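Long-range contacts in TCP pilus virulence regulatory protein (Vibrio cholerae, PDB 4MLO), which activates transcription of virulence genes as an AraC-family regulator, probably by binding DNA through its helix-turn-helix region, and holds palmitoleic acid in a pocket: residues 24-29 with 62-67; 177-182 with 218-223; 30-35 with 84-89; 168-173 with 200-205. One frame throughout, in Å; residues are numbered along the deposited sequence.

Interaction 1 (24-29 with 62-67); sequences NLYIND and KKNSIQ
Leu25 and Gln67 pair as antiparallel strand neighbours through two backbone hydrogen bonds. Leu25 N gives to Gln67 O, and Gln67 N gives to Leu25 O at 2.8 Å. Asn24 and Leu25 both face Gln67, which makes a G1 beta bulge. Further on, Ile27 N donates to Ser65 O at 3.0 Å. Asn64 N donates to Ile27 O at 2.8 Å, which ties Ile27 to the type II turn 62-65.

The side-chain polar bonds lie round this turn. The Tyr26 hydroxyl gives its proton to Asn64 OD1 at 2.7 Å, almost in line with the amide C=O. The two side chains run side by side, ring and amide planes 30° apart. Ser65 OG donates to Lys62 O at 2.6 Å and accepts from Gln67 NE2, so it is held from two sides. Lys63 CE passes 3.2 Å from Asn28 O, while its charged NZ forms a salt bridge with Asp88.

Apolar contacts fill the rest. Ile66 CD1 meets the edge of the Tyr26 ring, 3.7 Å from Tyr26 CD1. Ile27 CG1 lies 3.6 Å from Gln67 CG.

Leu25 touches the palmitoleic acid. Helix 213-230 packs on Tyr26 and Ile66, helix 170-180 meets Tyr26 and Asn64, and strand 57-61 lies against Ile27 and Gln67.

Interaction 2 (177-182 with 218-223); sequences LVKSDI and NSIRIS
The Arg221 guanidinium meets Ile182 O with its edge, and the oxygen lies only 4° out of the guanidinium plane. Across this contact nothing from 177-182 lies over either guanidinium face. Two nitrogens on one side of the group grip the single oxygen: NE donates to Ile182 O at 2.9 Å, and NH2 donates to the same atom at 3.0 Å. The NE bond runs close to the C=O direction of Ile182. The NH2 donor is tilted from the carbonyl plane by 21°. The Arg221 chain is extended from CG to NE, which carries the group out to this carbonyl. Two bonds to one acceptor should restrict rotation of the guanidinium.

The rest of the contact is apolar. Ile182 and Arg221 slide past each other in opposite directions, with Ile182 CD1 3.8 Å from Arg221 CG. The same Ile182 CD1 reaches Ile220 CG2 at 3.8 Å. Ile182 CG1 stands anti to the backbone N (chi1 -170°), which sends it toward Arg221 CG. Ile220 CG2 also meets Lys179 CG at 3.8 Å, the two side chains crossing at about a right angle. Val178 CG1 sits 4.0 Å from both Ile220 CG2 and Ile220 CD1. Ile220 is thus the shared partner of three residues.

The contact joins the C-terminal end of helix 170-180, and the loop after it, to helix 213-230. Lys179 NZ is hydrogen-bonded to Asn28 OD1. Ile220 also packs on Tyr26 of strand 19-26, and helix 248-259 lies against Asn218 and Ile222.

Interaction 3 (30-35 with 84-89); sequences YKMFWI and ITISDS. With PAM (palmitoleic acid), chain E.
Lys31 and Thr85 lie side by side and point the same way. The Lys31 chain turns at its end (chi4 -78°), and NZ donates to Thr85 OG1 at 2.6 Å. The same NZ donates to the palmitoleic acid carboxylate at O2, 2.9 Å away. Thr85 is therefore a second-shell residue that helps to place the ammonium. The positive charge would be expected to favour an ionised carboxylate, which is also hydrogen-bonded by Lys230 and Tyr12. Phe33 offers one ring face to the lipid tail: PAM C7 stands 3.5 Å above its plane, shifted toward the rim.

This is a pair of antiparallel strands, 31-35 and 79-86, in the five-stranded sheet of the cupin-like domain. Met32 and Ile84 form the hydrogen-bonded pair, with Met32 N giving to Ile84 O and Ile84 N to Met32 O. Lys31 and Thr85 form the non-hydrogen-bonded pair. Ile86 N donates to Tyr30 O at 2.9 Å.

Met32 and Ile84 point to the other sheet face from Lys31 and Thr85. The Ile84 methyl CD1 comes to the edge of the Trp34 ring, 3.5 Å from CH2. The Met32 and Ile86 side chains cross obliquely, with Met32 SD 4.0 Å from Ile86 CD1. Both also touch Phe152 of helix 141-159. A water accepts from Tyr30 N and lies 2.6 Å from Ile86 O, to which it probably donates.

Interaction 4 (168-173 with 200-205); sequences LDAMEK and MILKKE
Glu205 lays its carboxylate against the first turn of helix 170-180. Its OE2 lies 3.5 Å from Ala170 CB, and its OE1 lies 3.7 Å from Met171 CB. Met171 and Glu205 slide past each other in opposite directions, with Met171 SD 4.1 Å from Glu205 CB. The same CB of Ala170 also meets Leu202 CD2 at 4.3 Å. The direct contacts are thus van der Waals.

Two waters make the polar link between the segments. Water 3 donates to Glu205 OE1 and to Asp169 OD1, the latter at 2.7 Å. Water 4 donates to Glu205 OE2 at 2.9 Å and, weakly, to Asp169 OD1. The waters thus bridge two acidic groups whose like charges come near each other, Asp169 OD2 standing 4.5 Å from Glu205 OE1.

Further out, the Glu205 chain bends at chi2 (-50°), which turns CD back toward Ala170. Its OE1 also makes a salt bridge to Arg209, which probably eases the repulsion from Asp169. Leu202 packs on Trp188, Ile191 and Leu195 of helix 188-195. Met171 touches Asn64 and Arg209.

Asp169 OD2 accepts two weak bonds from its own helix, which help to place it: one from Met171 N, at 2.8 Å, and one from Glu172 N. Asp169 is the N-cap of helix 170-180, and the arrangement is a capped helix start packed on helix 199-207.

In the fold
Interactions 1, 2 and 3 are buried, while interaction 4 is only partly so. Interaction 1 is a short strand pairing running into a turn; interaction 3 pairs strands in the other sheet of the cupin-like domain. Both depend on backbone hydrogen bonds; interaction 3 adds a bound carboxylate. Interactions 2 and 4 join helices and share helix 170-180. Interaction 2 combines apolar packing with an arginine grip, whereas interaction 4 uses water bridges between acids. Interaction 1 is central and touches the other three. It reaches interaction 2 through Asn28 with Lys179 and Tyr26 with Ser223, interaction 3 through Lys63 with Asp88, and interaction 4 through Asn64 with Glu172. Interactions 3 and 4 do not touch.

Interaction 1 (24-29 with 62-67)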
# COMPACT_ATOMS: atom_id res chain seq x y z
N ASN A 24 3.20 11.19 -1.24
CA ASN A 24 1.80 11.10 -1.61
C ASN A 24 1.54 9.83 -2.43
O ASN A 24 0.78 9.82 -3.39
CB ASN A 24 1.34 12.35 -2.35
CG ASN A 24 1.17 13.55 -1.39
OD1 ASN A 24 1.15 13.37 -0.17
ND2 ASN A 24 1.08 14.74 -1.96
N LEU A 25 2.10 8.72 -1.92
CA LEU A 25 1.85 7.39 -2.47
C LEU A 25 0.54 6.85 -1.89
O LEU A 25 0.47 6.56 -0.69
CB LEU A 25 3.01 6.44 -2.14
CG LEU A 25 2.91 5.01 -2.68
CD1 LEU A 25 3.04 5.06 -4.21
CD2 LEU A 25 3.91 4.05 -2.00
N TYR A 26 -0.46 6.68 -2.77
CA TYR A 26 -1.76 6.10 -2.42
C TYR A 26 -1.65 4.58 -2.39
O TYR A 26 -1.19 3.94 -3.34
CB TYR A 26 -2.84 6.54 -3.42
CG TYR A 26 -4.15 5.80 -3.24
CD1 TYR A 26 -5.02 6.11 -2.22
CD2 TYR A 26 -4.48 4.78 -4.09
CE1 TYR A 26 -6.21 5.39 -2.06
CE2 TYR A 26 -5.61 4.07 -3.94
CZ TYR A 26 -6.46 4.35 -2.92
OH TYR A 26 -7.59 3.56 -2.85
N ILE A 27 -2.10 3.99 -1.29
CA ILE A 27 -1.98 2.56 -1.07
C ILE A 27 -3.32 1.97 -1.52
O ILE A 27 -4.32 2.07 -0.81
CB ILE A 27 -1.65 2.23 0.38
CG1 ILE A 27 -0.35 2.91 0.81
CG2 ILE A 27 -1.54 0.75 0.55
CD1 ILE A 27 0.86 2.56 -0.06
N ASN A 28 -3.33 1.34 -2.70
CA ASN A 28 -4.57 0.89 -3.34
C ASN A 28 -5.13 -0.35 -2.68
O ASN A 28 -6.35 -0.59 -2.73
CB ASN A 28 -4.30 0.59 -4.82
CG ASN A 28 -5.57 0.29 -5.56
OD1 ASN A 28 -6.38 1.17 -5.74
ND2 ASN A 28 -5.76 -0.97 -5.98
N ASP A 29 -4.26 -1.17 -2.10
CA ASP A 29 -4.61 -2.41 -1.42
C ASP A 29 -3.64 -2.60 -0.26
O ASP A 29 -2.55 -2.03 -0.26
CB ASP A 29 -4.52 -3.61 -2.36
CG ASP A 29 -5.74 -3.72 -3.24
OD1 ASP A 29 -6.86 -3.88 -2.69
OD2 ASP A 29 -5.59 -3.62 -4.47
N LYS A 62 -1.48 0.52 5.37
CA LYS A 62 -2.94 0.41 5.38
C LYS A 62 -3.54 0.86 4.05
O LYS A 62 -3.13 1.87 3.46
CB LYS A 62 -3.53 1.24 6.52
CG LYS A 62 -4.98 0.98 6.73
CD LYS A 62 -5.60 2.00 7.64
CE LYS A 62 -4.94 2.02 8.96
NZ LYS A 62 -5.71 2.91 9.88
N LYS A 63 -4.54 0.12 3.59
CA LYS A 63 -5.25 0.49 2.38
C LYS A 63 -5.88 1.86 2.55
O LYS A 63 -6.37 2.21 3.64
CB LYS A 63 -6.35 -0.54 2.09
CG LYS A 63 -7.03 -0.32 0.76
CD LYS A 63 -8.21 -1.28 0.55
CE LYS A 63 -8.84 -1.01 -0.80
NZ LYS A 63 -10.11 -1.75 -1.03
N ASN A 64 -5.82 2.65 1.47
CA ASN A 64 -6.36 4.01 1.34
C ASN A 64 -5.54 5.03 2.09
O ASN A 64 -5.94 6.18 2.19
CB ASN A 64 -7.83 4.11 1.76
CG ASN A 64 -8.74 3.32 0.86
OD1 ASN A 64 -8.54 3.27 -0.35
ND2 ASN A 64 -9.72 2.65 1.45
N SER A 65 -4.37 4.65 2.60
CA SER A 65 -3.53 5.65 3.21
C SER A 65 -2.75 6.39 2.13
O SER A 65 -2.61 5.92 1.00
CB SER A 65 -2.58 5.01 4.23
OG SER A 65 -1.70 4.07 3.61
N ILE A 66 -2.22 7.54 2.50
CA ILE A 66 -1.37 8.36 1.63
C ILE A 66 -0.02 8.45 2.32
O ILE A 66 0.12 9.14 3.34
CB ILE A 66 -1.96 9.75 1.37
CG1 ILE A 66 -3.31 9.65 0.67
CG2 ILE A 66 -0.97 10.61 0.56
CD1 ILE A 66 -3.29 8.98 -0.65
N GLN A 67 0.97 7.76 1.76
CA GLN A 67 2.25 7.57 2.43
C GLN A 67 3.30 8.60 2.01
O GLN A 67 3.36 9.02 0.85
CB GLN A 67 2.77 6.17 2.14
CG GLN A 67 1.88 5.04 2.67
CD GLN A 67 1.95 4.90 4.17
OE1 GLN A 67 2.89 5.33 4.80
NE2 GLN A 67 0.94 4.23 4.76
O HOH W 1 -8.84 -2.13 -4.16

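Interaction 2 (177-182 with 218-223)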
# COMPACT_ATOMS: atom_id res chain seq x y z
N LEU A 177 -15.14 5.01 -5.50
CA LEU A 177 -15.82 5.76 -6.53
C LEU A 177 -14.84 6.22 -7.60
O LEU A 177 -15.07 6.02 -8.79
CB LEU A 177 -16.53 6.94 -5.88
CG LEU A 177 -17.16 7.96 -6.81
CD1 LEU A 177 -18.36 7.31 -7.54
CD2 LEU A 177 -17.61 9.20 -6.04
N VAL A 178 -13.70 6.80 -7.20
CA VAL A 178 -12.75 7.29 -8.18
C VAL A 178 -12.22 6.13 -9.03
O VAL A 178 -12.06 6.25 -10.26
CB VAL A 178 -11.61 8.03 -7.46
CG1 VAL A 178 -10.48 8.38 -8.43
CG2 VAL A 178 -12.13 9.30 -6.82
N LYS A 179 -11.93 5.01 -8.38
CA LYS A 179 -11.39 3.84 -9.05
C LYS A 179 -12.40 3.17 -9.96
O LYS A 179 -12.00 2.36 -10.80
CB LYS A 179 -10.90 2.82 -8.03
CG LYS A 179 -9.68 3.26 -7.28
CD LYS A 179 -9.00 2.09 -6.62
CE LYS A 179 -9.62 1.71 -5.32
NZ LYS A 179 -8.67 0.85 -4.53
N SER A 180 -13.70 3.47 -9.80
CA SER A 180 -14.71 2.93 -10.69
C SER A 180 -14.73 3.60 -12.06
O SER A 180 -15.33 3.06 -13.00
CB SER A 180 -16.08 3.05 -10.02
OG SER A 180 -16.64 4.36 -10.10
N ASP A 181 -14.13 4.79 -12.18
CA ASP A 181 -14.08 5.53 -13.43
C ASP A 181 -12.87 6.45 -13.36
O ASP A 181 -13.00 7.65 -13.17
CB ASP A 181 -15.38 6.30 -13.65
CG ASP A 181 -15.54 6.80 -15.03
OD1 ASP A 181 -14.59 6.78 -15.86
OD2 ASP A 181 -16.65 7.32 -15.32
N ILE A 182 -11.68 5.85 -13.48
CA ILE A 182 -10.44 6.53 -13.13
C ILE A 182 -10.17 7.74 -14.02
O ILE A 182 -9.48 8.68 -13.59
CB ILE A 182 -9.30 5.50 -13.20
CG1 ILE A 182 -8.00 6.05 -12.60
CG2 ILE A 182 -9.03 5.07 -14.62
CD1 ILE A 182 -8.10 6.32 -11.12
N ASN A 218 -4.69 12.52 -8.40
CA ASN A 218 -3.45 12.16 -9.07
C ASN A 218 -2.78 10.97 -8.38
O ASN A 218 -2.22 10.09 -9.05
CB ASN A 218 -2.51 13.35 -9.07
CG ASN A 218 -2.85 14.37 -10.16
OD1 ASN A 218 -3.60 14.10 -11.07
ND2 ASN A 218 -2.24 15.54 -10.05
N SER A 219 -2.85 10.90 -7.05
CA SER A 219 -2.22 9.79 -6.33
C SER A 219 -2.91 8.47 -6.65
O SER A 219 -2.24 7.46 -6.86
CB SER A 219 -2.22 10.07 -4.82
OG SER A 219 -3.46 9.83 -4.16
N ILE A 220 -4.24 8.45 -6.72
CA ILE A 220 -4.96 7.23 -7.09
C ILE A 220 -4.62 6.83 -8.52
O ILE A 220 -4.43 5.63 -8.81
CB ILE A 220 -6.46 7.44 -6.88
CG1 ILE A 220 -6.76 7.70 -5.39
CG2 ILE A 220 -7.28 6.22 -7.43
CD1 ILE A 220 -8.17 8.17 -5.18
N ARG A 221 -4.49 7.81 -9.42
CA ARG A 221 -4.12 7.54 -10.81
C ARG A 221 -2.70 6.99 -10.93
O ARG A 221 -2.45 6.13 -11.76
CB ARG A 221 -4.28 8.78 -11.67
CG ARG A 221 -5.75 9.18 -11.88
CD ARG A 221 -5.90 10.41 -12.79
NE ARG A 221 -7.32 10.58 -13.16
CZ ARG A 221 -7.91 11.71 -13.47
NH1 ARG A 221 -7.27 12.86 -13.48
NH2 ARG A 221 -9.23 11.68 -13.76
N ILE A 222 -1.76 7.45 -10.09
CA ILE A 222 -0.41 6.86 -10.15
C ILE A 222 -0.45 5.40 -9.73
O ILE A 222 0.23 4.54 -10.32
CB ILE A 222 0.57 7.67 -9.28
CG1 ILE A 222 0.90 9.05 -9.90
CG2 ILE A 222 1.91 6.90 -9.02
CD1 ILE A 222 1.51 9.02 -11.29
N SER A 223 -1.18 5.09 -8.68
CA SER A 223 -1.21 3.71 -8.26
C SER A 223 -1.91 2.84 -9.30
O SER A 223 -1.52 1.68 -9.48
CB SER A 223 -1.82 3.64 -6.87
OG SER A 223 -0.93 4.26 -5.95

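Interaction 3 (30-35 with 84-89)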
# COMPACT_ATOMS: atom_id res chain seq x y z
N TYR A 30 -4.03 -3.40 0.74
CA TYR A 30 -3.16 -3.64 1.89
C TYR A 30 -1.82 -4.20 1.42
O TYR A 30 -1.78 -5.04 0.53
CB TYR A 30 -3.80 -4.61 2.88
CG TYR A 30 -4.99 -4.02 3.55
CD1 TYR A 30 -6.26 -4.25 3.06
CD2 TYR A 30 -4.84 -3.17 4.63
CE1 TYR A 30 -7.39 -3.65 3.67
CE2 TYR A 30 -5.94 -2.58 5.25
CZ TYR A 30 -7.20 -2.84 4.76
OH TYR A 30 -8.29 -2.25 5.35
N LYS A 31 -0.73 -3.68 2.00
CA LYS A 31 0.62 -4.09 1.59
C LYS A 31 1.47 -4.46 2.80
O LYS A 31 1.32 -3.90 3.89
CB LYS A 31 1.35 -2.98 0.79
CG LYS A 31 0.82 -2.86 -0.62
CD LYS A 31 1.51 -1.78 -1.39
CE LYS A 31 0.75 -1.48 -2.65
NZ LYS A 31 1.02 -2.51 -3.67
N MET A 32 2.40 -5.38 2.58
CA MET A 32 3.39 -5.74 3.58
C MET A 32 4.72 -5.80 2.86
O MET A 32 4.78 -6.24 1.71
CB MET A 32 3.06 -7.09 4.24
CG MET A 32 1.71 -7.12 4.92
SD MET A 32 1.17 -8.79 5.44
CE MET A 32 2.36 -9.12 6.73
N PHE A 33 5.78 -5.30 3.49
CA PHE A 33 7.09 -5.43 2.85
C PHE A 33 8.18 -5.61 3.89
O PHE A 33 8.01 -5.32 5.07
CB PHE A 33 7.41 -4.26 1.90
CG PHE A 33 7.71 -2.94 2.57
CD1 PHE A 33 6.72 -1.98 2.71
CD2 PHE A 33 9.00 -2.64 3.01
CE1 PHE A 33 6.99 -0.75 3.29
CE2 PHE A 33 9.29 -1.40 3.59
CZ PHE A 33 8.28 -0.46 3.73
N TRP A 34 9.31 -6.16 3.42
CA TRP A 34 10.47 -6.40 4.27
C TRP A 34 11.67 -6.66 3.39
O TRP A 34 11.54 -7.05 2.22
CB TRP A 34 10.25 -7.58 5.22
CG TRP A 34 10.11 -8.88 4.52
CD1 TRP A 34 11.10 -9.80 4.30
CD2 TRP A 34 8.92 -9.43 3.93
NE1 TRP A 34 10.60 -10.87 3.59
CE2 TRP A 34 9.26 -10.67 3.37
CE3 TRP A 34 7.60 -8.98 3.81
CZ2 TRP A 34 8.34 -11.48 2.71
CZ3 TRP A 34 6.68 -9.78 3.16
CH2 TRP A 34 7.06 -11.02 2.61
N ILE A 35 12.85 -6.45 3.96
CA ILE A 35 14.12 -6.67 3.27
C ILE A 35 14.60 -8.09 3.57
O ILE A 35 14.25 -8.68 4.60
CB ILE A 35 15.15 -5.60 3.70
CG1 ILE A 35 15.53 -5.74 5.18
CG2 ILE A 35 14.61 -4.19 3.40
CD1 ILE A 35 16.59 -4.75 5.65
N ILE A 84 4.28 -7.73 -0.61
CA ILE A 84 3.04 -8.46 -0.80
C ILE A 84 1.92 -7.44 -0.86
O ILE A 84 1.78 -6.62 0.05
CB ILE A 84 2.78 -9.46 0.34
CG1 ILE A 84 3.86 -10.53 0.40
CG2 ILE A 84 1.40 -10.14 0.20
CD1 ILE A 84 3.75 -11.42 1.64
N THR A 85 1.11 -7.50 -1.92
CA THR A 85 -0.12 -6.74 -2.05
C THR A 85 -1.27 -7.73 -1.94
O THR A 85 -1.33 -8.70 -2.69
CB THR A 85 -0.19 -6.00 -3.39
OG1 THR A 85 0.96 -5.15 -3.55
CG2 THR A 85 -1.45 -5.16 -3.46
N ILE A 86 -2.16 -7.49 -0.98
CA ILE A 86 -3.19 -8.46 -0.60
C ILE A 86 -4.50 -8.05 -1.25
O ILE A 86 -4.97 -6.93 -1.05
CB ILE A 86 -3.35 -8.52 0.93
CG1 ILE A 86 -2.00 -8.77 1.61
CG2 ILE A 86 -4.31 -9.63 1.30
CD1 ILE A 86 -2.05 -8.62 3.10
N SER A 87 -5.12 -8.99 -1.97
CA SER A 87 -6.35 -8.67 -2.70
C SER A 87 -7.51 -8.38 -1.76
O SER A 87 -7.59 -8.89 -0.64
CB SER A 87 -6.72 -9.81 -3.65
OG SER A 87 -7.21 -10.93 -2.95
N ASP A 88 -8.43 -7.54 -2.24
CA ASP A 88 -9.64 -7.25 -1.48
C ASP A 88 -10.41 -8.54 -1.22
O ASP A 88 -10.99 -8.72 -0.14
CB ASP A 88 -10.51 -6.25 -2.24
CG ASP A 88 -9.91 -4.85 -2.29
OD1 ASP A 88 -9.18 -4.48 -1.35
OD2 ASP A 88 -10.19 -4.10 -3.27
N SER A 89 -10.42 -9.45 -2.19
CA SER A 89 -11.18 -10.69 -1.99
C SER A 89 -10.61 -11.52 -0.83
O SER A 89 -11.36 -12.11 -0.05
CB SER A 89 -11.24 -11.49 -3.29
OG SER A 89 -9.97 -11.96 -3.71
C1 PAM E . 4.38 -1.38 -5.37
O1 PAM E . 4.95 -2.49 -5.56
O2 PAM E . 3.15 -1.30 -5.16
C2 PAM E . 5.18 -0.10 -5.40
C3 PAM E . 5.08 0.68 -4.08
C4 PAM E . 5.61 -0.18 -2.93
C5 PAM E . 5.60 0.56 -1.60
C6 PAM E . 5.99 -0.37 -0.45
C7 PAM E . 7.40 -0.93 -0.59
C8 PAM E . 8.44 0.17 -0.39
C9 PAM E . 9.86 -0.34 -0.59
C10 PAM E . 10.40 -0.60 -1.78
C11 PAM E . 9.62 -0.45 -3.08
C12 PAM E . 10.50 -0.05 -4.27
C13 PAM E . 9.57 0.41 -5.40
C14 PAM E . 10.24 1.26 -6.47
C15 PAM E . 10.88 2.51 -5.89
C16 PAM E . 10.98 3.61 -6.92
O HOH W 2 -6.61 -5.02 -0.23

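Interaction 4 (168-173 with 200-205)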
# COMPACT_ATOMS: atom_id res chain seq x y z
N LEU A 168 -17.39 0.44 5.68
CA LEU A 168 -18.19 1.63 5.50
C LEU A 168 -17.40 2.93 5.58
O LEU A 168 -17.99 4.00 5.51
CB LEU A 168 -19.30 1.66 6.56
N ASP A 169 -16.08 2.86 5.72
CA ASP A 169 -15.26 4.05 5.91
C ASP A 169 -15.43 5.01 4.73
O ASP A 169 -15.48 4.58 3.57
CB ASP A 169 -13.80 3.61 6.01
CG ASP A 169 -12.86 4.76 6.25
OD1 ASP A 169 -12.68 5.16 7.41
OD2 ASP A 169 -12.31 5.25 5.25
N ALA A 170 -15.49 6.31 5.03
CA ALA A 170 -15.73 7.32 3.99
C ALA A 170 -14.58 7.42 3.00
O ALA A 170 -14.79 7.70 1.82
CB ALA A 170 -15.98 8.69 4.60
N MET A 171 -13.34 7.18 3.45
CA MET A 171 -12.24 7.22 2.50
C MET A 171 -12.35 6.10 1.49
O MET A 171 -12.04 6.29 0.30
CB MET A 171 -10.89 7.16 3.20
CG MET A 171 -9.70 7.31 2.24
SD MET A 171 -9.59 8.96 1.45
CE MET A 171 -8.14 8.69 0.41
N GLU A 172 -12.75 4.92 1.94
CA GLU A 172 -12.96 3.81 1.01
C GLU A 172 -14.08 4.15 0.03
O GLU A 172 -13.99 3.83 -1.15
CB GLU A 172 -13.25 2.53 1.80
CG GLU A 172 -13.83 1.40 0.97
CD GLU A 172 -12.87 0.81 -0.03
OE1 GLU A 172 -11.64 1.04 0.07
OE2 GLU A 172 -13.37 0.10 -0.94
N LYS A 173 -15.14 4.83 0.50
CA LYS A 173 -16.20 5.22 -0.42
C LYS A 173 -15.67 6.17 -1.50
O LYS A 173 -15.99 6.02 -2.68
CB LYS A 173 -17.35 5.87 0.33
CG LYS A 173 -18.19 4.91 1.14
CD LYS A 173 -19.36 5.66 1.78
CE LYS A 173 -20.08 4.82 2.81
NZ LYS A 173 -20.57 3.54 2.22
N MET A 200 -18.51 19.27 4.22
CA MET A 200 -18.08 19.47 5.61
C MET A 200 -17.68 18.15 6.26
O MET A 200 -16.73 18.11 7.05
CB MET A 200 -19.20 20.15 6.40
CG MET A 200 -18.91 20.38 7.87
SD MET A 200 -17.66 21.65 8.11
CE MET A 200 -18.59 23.11 7.61
N ILE A 201 -18.35 17.05 5.91
CA ILE A 201 -18.07 15.72 6.42
C ILE A 201 -16.95 15.05 5.65
O ILE A 201 -16.02 14.49 6.23
CB ILE A 201 -19.37 14.89 6.38
CG1 ILE A 201 -20.36 15.45 7.38
CG2 ILE A 201 -19.10 13.41 6.67
CD1 ILE A 201 -21.74 14.83 7.28
N LEU A 202 -17.02 15.09 4.32
CA LEU A 202 -16.07 14.32 3.52
C LEU A 202 -14.67 14.91 3.55
O LEU A 202 -13.70 14.16 3.35
CB LEU A 202 -16.52 14.22 2.06
CG LEU A 202 -17.77 13.37 1.85
CD1 LEU A 202 -18.07 13.36 0.39
CD2 LEU A 202 -17.57 11.95 2.38
N LYS A 203 -14.55 16.23 3.74
CA LYS A 203 -13.25 16.88 3.56
C LYS A 203 -12.25 16.40 4.59
O LYS A 203 -11.04 16.46 4.33
CB LYS A 203 -13.37 18.40 3.66
CG LYS A 203 -13.78 18.94 5.02
CD LYS A 203 -14.05 20.47 5.01
CE LYS A 203 -14.33 21.02 6.38
NZ LYS A 203 -14.75 22.47 6.32
N LYS A 204 -12.72 15.91 5.74
CA LYS A 204 -11.77 15.47 6.75
C LYS A 204 -10.95 14.28 6.25
O LYS A 204 -9.82 14.08 6.68
CB LYS A 204 -12.47 15.14 8.06
CG LYS A 204 -13.20 13.84 8.14
CD LYS A 204 -13.65 13.59 9.59
CE LYS A 204 -14.84 12.67 9.65
NZ LYS A 204 -16.04 13.33 9.05
N GLU A 205 -11.49 13.50 5.31
CA GLU A 205 -10.73 12.37 4.79
C GLU A 205 -9.48 12.83 4.07
O GLU A 205 -8.42 12.19 4.17
CB GLU A 205 -11.59 11.55 3.84
CG GLU A 205 -12.87 10.96 4.46
CD GLU A 205 -12.64 10.22 5.75
OE1 GLU A 205 -11.56 9.61 5.91
OE2 GLU A 205 -13.55 10.26 6.63
O HOH W 3 -10.81 7.11 7.07
O HOH W 4 -13.89 8.13 8.54